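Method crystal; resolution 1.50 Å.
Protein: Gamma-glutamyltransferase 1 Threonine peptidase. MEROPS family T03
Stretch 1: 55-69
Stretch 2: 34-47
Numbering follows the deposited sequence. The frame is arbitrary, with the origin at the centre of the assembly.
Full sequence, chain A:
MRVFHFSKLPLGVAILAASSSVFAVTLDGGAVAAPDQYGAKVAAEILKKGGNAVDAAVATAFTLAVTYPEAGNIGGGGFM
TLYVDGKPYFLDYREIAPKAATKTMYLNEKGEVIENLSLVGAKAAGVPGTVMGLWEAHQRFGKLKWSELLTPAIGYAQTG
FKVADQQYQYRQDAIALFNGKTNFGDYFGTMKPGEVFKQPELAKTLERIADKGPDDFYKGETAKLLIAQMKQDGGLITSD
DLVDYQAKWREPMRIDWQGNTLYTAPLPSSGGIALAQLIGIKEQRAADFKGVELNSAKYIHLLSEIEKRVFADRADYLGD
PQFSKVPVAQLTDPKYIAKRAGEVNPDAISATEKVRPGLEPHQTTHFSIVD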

# COMPACT_ATOMS: atom_id res chain seq x y z
N ASP A 55 4.96 -18.84 -4.35
CA ASP A 55 6.15 -19.25 -3.61
C ASP A 55 7.15 -18.10 -3.53
O ASP A 55 7.69 -17.79 -2.46
CB ASP A 55 6.84 -20.43 -4.28
CG ASP A 55 5.98 -21.66 -4.31
OD1 ASP A 55 5.45 -22.03 -3.23
OD2 ASP A 55 5.82 -22.24 -5.40
N ALA A 56 7.39 -17.45 -4.66
CA ALA A 56 8.37 -16.38 -4.69
C ALA A 56 7.89 -15.20 -3.85
O ALA A 56 8.69 -14.56 -3.16
CB ALA A 56 8.62 -15.95 -6.13
N ALA A 57 6.59 -14.92 -3.89
CA ALA A 57 6.04 -13.82 -3.11
C ALA A 57 6.17 -14.06 -1.61
O ALA A 57 6.49 -13.14 -0.85
CB ALA A 57 4.59 -13.57 -3.50
N VAL A 58 5.95 -15.30 -1.17
CA VAL A 58 6.11 -15.62 0.25
C VAL A 58 7.55 -15.39 0.68
O VAL A 58 7.83 -14.72 1.68
CB VAL A 58 5.66 -17.07 0.51
CG1 VAL A 58 6.02 -17.46 1.93
CG2 VAL A 58 4.18 -17.18 0.24
N ALA A 59 8.50 -15.94 -0.08
CA ALA A 59 9.90 -15.77 0.29
C ALA A 59 10.28 -14.30 0.29
O ALA A 59 11.00 -13.83 1.18
CB ALA A 59 10.78 -16.59 -0.65
N THR A 60 9.77 -13.54 -0.69
CA THR A 60 10.11 -12.12 -0.80
C THR A 60 9.53 -11.31 0.35
O THR A 60 10.21 -10.46 0.94
CB THR A 60 9.60 -11.61 -2.15
OG1 THR A 60 10.25 -12.31 -3.21
CG2 THR A 60 9.86 -10.10 -2.29
N ALA A 61 8.27 -11.58 0.71
CA ALA A 61 7.63 -10.84 1.79
C ALA A 61 8.34 -11.07 3.11
O ALA A 61 8.51 -10.14 3.90
CB ALA A 61 6.16 -11.24 1.89
N PHE A 62 8.77 -12.31 3.39
CA PHE A 62 9.52 -12.50 4.63
C PHE A 62 10.90 -11.87 4.54
O PHE A 62 11.41 -11.34 5.53
CB PHE A 62 9.60 -13.98 5.00
CG PHE A 62 8.33 -14.52 5.62
CD1 PHE A 62 7.91 -14.09 6.86
CD2 PHE A 62 7.58 -15.47 4.95
CE1 PHE A 62 6.74 -14.62 7.44
CE2 PHE A 62 6.42 -16.01 5.52
CZ PHE A 62 5.99 -15.56 6.75
N THR A 63 11.52 -11.88 3.34
CA THR A 63 12.83 -11.24 3.19
C THR A 63 12.74 -9.75 3.50
O THR A 63 13.56 -9.22 4.26
CB THR A 63 13.38 -11.46 1.78
OG1 THR A 63 13.73 -12.84 1.63
CG2 THR A 63 14.64 -10.65 1.56
N LEU A 64 11.74 -9.07 2.94
CA LEU A 64 11.61 -7.64 3.18
C LEU A 64 11.21 -7.31 4.62
O LEU A 64 11.47 -6.19 5.08
CB LEU A 64 10.61 -7.04 2.19
CG LEU A 64 11.01 -7.17 0.71
CD1 LEU A 64 9.85 -6.79 -0.22
CD2 LEU A 64 12.23 -6.31 0.42
N ALA A 65 10.58 -8.25 5.33
CA ALA A 65 10.33 -8.08 6.75
C ALA A 65 11.62 -8.00 7.55
O ALA A 65 11.62 -7.48 8.68
CB ALA A 65 9.46 -9.24 7.25
N VAL A 66 12.73 -8.47 6.97
CA VAL A 66 14.05 -8.33 7.54
C VAL A 66 14.78 -7.12 6.97
O VAL A 66 15.31 -6.29 7.72
CB VAL A 66 14.87 -9.62 7.30
CG1 VAL A 66 16.27 -9.46 7.87
CG2 VAL A 66 14.17 -10.82 7.92
N THR A 67 14.83 -7.00 5.64
CA THR A 67 15.70 -6.02 4.99
C THR A 67 15.05 -4.66 4.77
O THR A 67 15.77 -3.71 4.47
CB THR A 67 16.22 -6.55 3.65
OG1 THR A 67 15.14 -6.66 2.72
CG2 THR A 67 16.90 -7.91 3.84
N TYR A 68 13.72 -4.55 4.93
CA TYR A 68 13.13 -3.27 4.56
C TYR A 68 12.18 -3.04 5.78
O TYR A 68 10.97 -2.85 5.60
CB TYR A 68 12.29 -3.47 3.34
CG TYR A 68 12.00 -2.25 2.48
CD1 TYR A 68 12.90 -1.92 1.50
CD2 TYR A 68 11.02 -1.34 2.76
CE1 TYR A 68 12.72 -0.84 0.67
CE2 TYR A 68 10.84 -0.20 1.96
CZ TYR A 68 11.72 0.03 0.92
OH TYR A 68 11.62 1.14 0.10
N PRO A 69 12.70 -3.06 7.02
CA PRO A 69 11.81 -3.03 8.20
C PRO A 69 10.98 -1.75 8.36
O PRO A 69 10.04 -1.73 9.19
CB PRO A 69 12.78 -3.18 9.38
CG PRO A 69 14.09 -2.70 8.85
CD PRO A 69 14.10 -3.17 7.41
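Stretch 2, residues 34-47: APDQYGAKVAAEIL

Stretch 2 runs back along stretch 1 as a nearly antiparallel helix: Ala 34 to Asp 36 lead in as extended or turn backbone, and residues 37-47 form a helix that continues later in the chain. Its axis approaches that of helix 55-67 to 8.4 Å, with a signed crossing angle of 154°. So close a packing rests on small residues. The backbones come nearest at Ala 56 and Ala 43, whose CA atoms lie 4.7 Å apart, and at Thr 60 and Gly 39, with CA atoms 5.0 Å apart. Gly 39, lacking a side chain, leaves a hollow occupied by Leu 64 and Thr 60; an ideal CB there would come within 3.1 Å of Leu 64 CD2 and 3.4 Å of Thr 60 CG2. Thr 60 OG1, which donates a hydrogen bond to Ala 56 O of its own helix (2.7 Å), lies 3.2 Å from Ala 43 CB. Larger side chains of stretch 2 close over the alanines of stretch 1: Val 42 CG1 sits 3.6 Å and Ile 46 CG1 3.8 Å from Ala 59 CB, while Ile 46 CG2 and Leu 47 CD2 approach Ala 56 CB to 3.9 and 4.0 Å.

At the other end, the bumps come from both stretches. Leu 64 CD1 meets Pro 35 CG at 3.7 Å, and the Tyr 68 ring lays one face against Pro 35 CG and turns its edge to Asp 36 OD2. Asp 36 caps its helix by accepting from Gly 39 N through OD1 (2.8 Å), leaving OD2 to accept from Thr 67 OG1 (2.8 Å), the sole direct hydrogen bond between the stretches. Two waters complete this end: one links Pro 35 O to Tyr 68 OH, the other donates to both Asp 36 OD2 and Thr 67 O.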

# COMPACT_ATOMS: atom_id res chain seq x y z
N ALA A 34 11.14 -5.56 -7.17
CA ALA A 34 11.13 -5.51 -5.72
C ALA A 34 11.68 -4.18 -5.23
O ALA A 34 12.46 -3.53 -5.93
CB ALA A 34 11.97 -6.66 -5.14
N PRO A 35 11.31 -3.78 -4.02
CA PRO A 35 11.77 -2.46 -3.53
C PRO A 35 13.18 -2.43 -3.03
O PRO A 35 13.68 -1.34 -2.72
CB PRO A 35 10.78 -2.15 -2.41
CG PRO A 35 10.42 -3.51 -1.86
CD PRO A 35 10.31 -4.38 -3.12
N ASP A 36 13.87 -3.57 -2.95
CA ASP A 36 15.30 -3.57 -2.72
C ASP A 36 15.95 -4.77 -3.39
O ASP A 36 15.26 -5.65 -3.93
CB ASP A 36 15.68 -3.43 -1.23
CG ASP A 36 15.44 -4.70 -0.41
OD1 ASP A 36 15.29 -5.81 -0.97
OD2 ASP A 36 15.45 -4.58 0.84
N GLN A 37 17.28 -4.79 -3.35
CA GLN A 37 18.05 -5.80 -4.06
C GLN A 37 17.87 -7.19 -3.45
O GLN A 37 18.03 -8.19 -4.15
CB GLN A 37 19.53 -5.45 -4.05
CG GLN A 37 20.10 -5.37 -2.63
CD GLN A 37 21.57 -5.04 -2.61
OE1 GLN A 37 21.98 -4.06 -1.98
NE2 GLN A 37 22.37 -5.88 -3.22
N TYR A 38 17.56 -7.25 -2.16
CA TYR A 38 17.43 -8.53 -1.46
C TYR A 38 16.13 -9.22 -1.79
O TYR A 38 16.11 -10.43 -2.07
CB TYR A 38 17.56 -8.27 0.03
CG TYR A 38 18.83 -7.53 0.38
CD1 TYR A 38 20.07 -8.15 0.20
CD2 TYR A 38 18.80 -6.22 0.85
CE1 TYR A 38 21.25 -7.48 0.51
CE2 TYR A 38 19.98 -5.55 1.14
CZ TYR A 38 21.19 -6.19 0.97
OH TYR A 38 22.38 -5.55 1.28
N GLY A 39 15.02 -8.48 -1.80
CA GLY A 39 13.77 -9.07 -2.25
C GLY A 39 13.84 -9.55 -3.68
O GLY A 39 13.29 -10.60 -4.03
N ALA A 40 14.52 -8.78 -4.54
CA ALA A 40 14.68 -9.16 -5.94
C ALA A 40 15.48 -10.45 -6.06
O ALA A 40 15.09 -11.37 -6.79
CB ALA A 40 15.34 -8.03 -6.73
N LYS A 41 16.63 -10.53 -5.37
CA LYS A 41 17.48 -11.71 -5.46
C LYS A 41 16.74 -12.95 -4.99
O LYS A 41 16.82 -14.02 -5.62
CB LYS A 41 18.74 -11.50 -4.60
CG LYS A 41 19.65 -12.73 -4.51
CD LYS A 41 20.85 -12.50 -3.61
N VAL A 42 15.99 -12.84 -3.89
CA VAL A 42 15.29 -13.99 -3.35
C VAL A 42 14.19 -14.45 -4.29
O VAL A 42 14.07 -15.64 -4.59
CB VAL A 42 14.74 -13.67 -1.95
CG1 VAL A 42 13.82 -14.76 -1.46
CG2 VAL A 42 15.89 -13.47 -0.98
N ALA A 43 13.35 -13.51 -4.75
CA ALA A 43 12.29 -13.89 -5.67
C ALA A 43 12.87 -14.59 -6.89
O ALA A 43 12.32 -15.59 -7.37
CB ALA A 43 11.50 -12.66 -6.12
N ALA A 44 13.98 -14.07 -7.41
CA ALA A 44 14.57 -14.64 -8.61
C ALA A 44 15.10 -16.04 -8.34
O ALA A 44 14.96 -16.93 -9.19
CB ALA A 44 15.66 -13.72 -9.13
N GLU A 45 15.71 -16.26 -7.17
CA GLU A 45 16.19 -17.59 -6.82
C GLU A 45 15.05 -18.58 -6.75
O GLU A 45 15.18 -19.72 -7.21
CB GLU A 45 16.91 -17.54 -5.48
CG GLU A 45 18.39 -17.23 -5.57
CD GLU A 45 19.03 -17.02 -4.21
OE1 GLU A 45 18.35 -17.26 -3.19
OE2 GLU A 45 20.21 -16.62 -4.17
N ILE A 46 13.92 -18.18 -6.16
CA ILE A 46 12.76 -19.06 -6.07
C ILE A 46 12.24 -19.40 -7.46
O ILE A 46 11.98 -20.57 -7.77
CB ILE A 46 11.66 -18.42 -5.20
CG1 ILE A 46 12.14 -18.20 -3.76
CG2 ILE A 46 10.41 -19.30 -5.23
CD1 ILE A 46 12.69 -19.45 -3.10
N LEU A 47 12.06 -18.39 -8.31
CA LEU A 47 11.59 -18.66 -9.66
C LEU A 47 12.56 -19.55 -10.42
O LEU A 47 12.14 -20.46 -11.15
CB LEU A 47 11.42 -17.34 -10.42
CG LEU A 47 10.35 -16.37 -9.93
CD1 LEU A 47 10.45 -15.08 -10.74
CD2 LEU A 47 8.99 -16.98 -10.02
O HOH W 1 12.72 1.16 -2.55
O HOH W 2 16.68 -2.58 2.14